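S-adenosylmethionine-dependent methyltransferase (Clostridium acetobutylicum, PDB 1Y8C) probably transfers a methyl group from S-adenosylmethionine to a substrate that is not identified. Local coordinates at residues D39-L44 against K60-V65. Sequence-based numbering, arbitrary orientation.
Sequences DDYLDL and KNTWAV
Tyr41 and Asp43 carry the backbone pairing of strands 40-44 and 61-65, each donating its N-H to one residue of the neighbouring strand and giving its carbonyl to the residue two further on. Tyr41 N reaches Asn61 O at 2.9 Å, while Trp63 N returns to Tyr41 O at 2.8 Å; Asp43 repeats the pattern with Trp63 O and Val65 N. Asn61 N adds a nearly straight bond to Asp39 O, which also takes a weak one from Lys60 N. On the Tyr41 face, the ring, with CG anti to the backbone N (chi1 168°), lies alongside Thr62; Thr62 CG2 approaches Tyr41 CD2 at 3.3 Å, obliquely to the ring. On the other face Leu42 slants across Trp63, Leu42 CD1 resting 3.6 Å from Trp63 CB and 3.9 Å from Val65 CG2. The strands run parallel, 11° apart, and are joined through helix 52-55 as a beta-alpha-beta unit of the Rossmann-like methyltransferase sheet. At the entry to the strands, Asp39 OD1 lies against Lys60 CE (3.1 Å), but 4.0 Å from Lys60 NZ, too far for a salt bridge. Farther out, strand 104-107 pairs with the opposite edge of strand 40-44, and Thr106 OG1 bonds both Tyr41 OH and Asp43 OD1. Thr52 OG1 holds the second Asp43 oxygen, fixing that buried carboxylate near the strand's C-terminal end, whereas Asp40 forms salt bridges to Arg100 and Lys133.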
loop_
_atom_site.group_PDB
_atom_site.type_symbol
_atom_site.label_atom_id
_atom_site.label_comp_id
_atom_site.label_asym_id
_atom_site.label_seq_id
_atom_site.Cartn_x
_atom_site.Cartn_y
_atom_site.Cartn_z
ATOM N N ASP A 39 -18.527 -7.941 6.469
ATOM C CA ASP A 39 -18.505 -9.338 6.089
ATOM C C ASP A 39 -17.235 -9.760 5.376
ATOM O O ASP A 39 -16.539 -10.664 5.839
ATOM C CB ASP A 39 -19.703 -9.678 5.212
ATOM C CG ASP A 39 -20.978 -9.800 6.011
ATOM O OD1 ASP A 39 -20.924 -10.381 7.118
ATOM O OD2 ASP A 39 -22.039 -9.330 5.536
ATOM N N ASP A 40 -16.925 -9.107 4.258
ATOM C CA ASP A 40 -15.753 -9.482 3.478
ATOM C C ASP A 40 -14.724 -8.388 3.224
ATOM O O ASP A 40 -15.032 -7.301 2.722
ATOM C CB ASP A 40 -16.221 -10.105 2.167
ATOM C CG ASP A 40 -17.047 -11.349 2.399
ATOM O OD1 ASP A 40 -16.469 -12.374 2.841
ATOM O OD2 ASP A 40 -18.278 -11.303 2.168
ATOM N N TYR A 41 -13.483 -8.722 3.569
ATOM C CA TYR A 41 -12.341 -7.826 3.446
ATOM C C TYR A 41 -11.180 -8.371 2.604
ATOM O O TYR A 41 -10.687 -9.476 2.833
ATOM C CB TYR A 41 -11.818 -7.475 4.851
ATOM C CG TYR A 41 -10.463 -6.793 4.849
ATOM C CD1 TYR A 41 -10.255 -5.606 4.128
ATOM C CD2 TYR A 41 -9.386 -7.325 5.567
ATOM C CE1 TYR A 41 -9.018 -4.967 4.123
ATOM C CE2 TYR A 41 -8.140 -6.695 5.569
ATOM C CZ TYR A 41 -7.967 -5.511 4.842
ATOM O OH TYR A 41 -6.747 -4.876 4.829
ATOM N N LEU A 42 -10.742 -7.562 1.647
ATOM C CA LEU A 42 -9.632 -7.899 0.765
ATOM C C LEU A 42 -8.536 -6.836 0.843
ATOM O O LEU A 42 -8.770 -5.636 0.610
ATOM C CB LEU A 42 -10.105 -7.989 -0.687
ATOM C CG LEU A 42 -8.996 -8.078 -1.750
ATOM C CD1 LEU A 42 -8.410 -9.482 -1.755
ATOM C CD2 LEU A 42 -9.550 -7.736 -3.122
ATOM N N ASP A 43 -7.332 -7.279 1.159
ATOM C CA ASP A 43 -6.212 -6.365 1.218
ATOM C C ASP A 43 -5.236 -6.734 0.101
ATOM O O ASP A 43 -4.643 -7.812 0.118
ATOM C CB ASP A 43 -5.540 -6.459 2.583
ATOM C CG ASP A 43 -4.367 -5.530 2.705
ATOM O OD1 ASP A 43 -4.376 -4.485 2.008
ATOM O OD2 ASP A 43 -3.444 -5.835 3.495
ATOM N N LEU A 44 -5.098 -5.845 -0.879
ATOM C CA LEU A 44 -4.197 -6.050 -2.016
ATOM C C LEU A 44 -2.822 -5.531 -1.650
ATOM O O LEU A 44 -2.705 -4.442 -1.098
ATOM C CB LEU A 44 -4.674 -5.258 -3.229
ATOM C CG LEU A 44 -6.049 -5.564 -3.784
ATOM C CD1 LEU A 44 -6.480 -4.436 -4.714
ATOM C CD2 LEU A 44 -6.014 -6.898 -4.499
ATOM N N LYS A 60 -15.502 -11.000 8.865
ATOM C CA LYS A 60 -15.764 -12.431 8.956
ATOM C C LYS A 60 -14.820 -13.193 8.044
ATOM O O LYS A 60 -14.225 -14.192 8.453
ATOM C CB LYS A 60 -17.202 -12.761 8.555
ATOM C CG LYS A 60 -18.277 -12.060 9.366
ATOM C CD LYS A 60 -19.569 -12.889 9.375
ATOM C CE LYS A 60 -20.030 -13.252 7.952
ATOM N NZ LYS A 60 -21.077 -14.328 7.903
ATOM N N ASN A 61 -14.690 -12.723 6.806
ATOM C CA ASN A 61 -13.814 -13.373 5.835
ATOM C C ASN A 61 -12.802 -12.387 5.271
ATOM O O ASN A 61 -13.158 -11.282 4.854
ATOM C CB ASN A 61 -14.631 -13.975 4.688
ATOM C CG ASN A 61 -15.849 -14.739 5.176
ATOM O OD1 ASN A 61 -16.992 -14.327 4.951
ATOM N ND2 ASN A 61 -15.612 -15.859 5.851
ATOM N N THR A 62 -11.541 -12.802 5.245
ATOM C CA THR A 62 -10.479 -11.952 4.742
ATOM C C THR A 62 -9.620 -12.627 3.679
ATOM O O THR A 62 -9.330 -13.820 3.749
ATOM C CB THR A 62 -9.543 -11.494 5.888
ATOM O OG1 THR A 62 -10.309 -10.834 6.900
ATOM C CG2 THR A 62 -8.483 -10.544 5.368
ATOM N N TRP A 63 -9.223 -11.837 2.689
ATOM C CA TRP A 63 -8.354 -12.295 1.620
ATOM C C TRP A 63 -7.184 -11.328 1.540
ATOM O O TRP A 63 -7.368 -10.110 1.552
ATOM C CB TRP A 63 -9.088 -12.311 0.292
ATOM C CG TRP A 63 -9.967 -13.471 0.126
ATOM C CD1 TRP A 63 -11.171 -13.685 0.729
ATOM C CD2 TRP A 63 -9.730 -14.598 -0.716
ATOM N NE1 TRP A 63 -11.709 -14.879 0.307
ATOM C CE2 TRP A 63 -10.846 -15.457 -0.584
ATOM C CE3 TRP A 63 -8.690 -14.960 -1.581
ATOM C CZ2 TRP A 63 -10.942 -16.668 -1.274
ATOM C CZ3 TRP A 63 -8.785 -16.162 -2.271
ATOM C CH2 TRP A 63 -9.907 -17.001 -2.117
ATOM N N ALA A 64 -5.984 -11.887 1.464
ATOM C CA ALA A 64 -4.758 -11.109 1.386
ATOM C C ALA A 64 -4.009 -11.531 0.128
ATOM O O ALA A 64 -3.721 -12.713 -0.063
ATOM C CB ALA A 64 -3.907 -11.367 2.615
ATOM N N VAL A 65 -3.692 -10.561 -0.724
ATOM C CA VAL A 65 -2.998 -10.836 -1.968
ATOM C C VAL A 65 -1.718 -10.025 -2.083
ATOM O O VAL A 65 -1.687 -8.852 -1.739
ATOM C CB VAL A 65 -3.890 -10.499 -3.161
ATOM C CG1 VAL A 65 -3.189 -10.861 -4.446
ATOM C CG2 VAL A 65 -5.216 -11.231 -3.034
#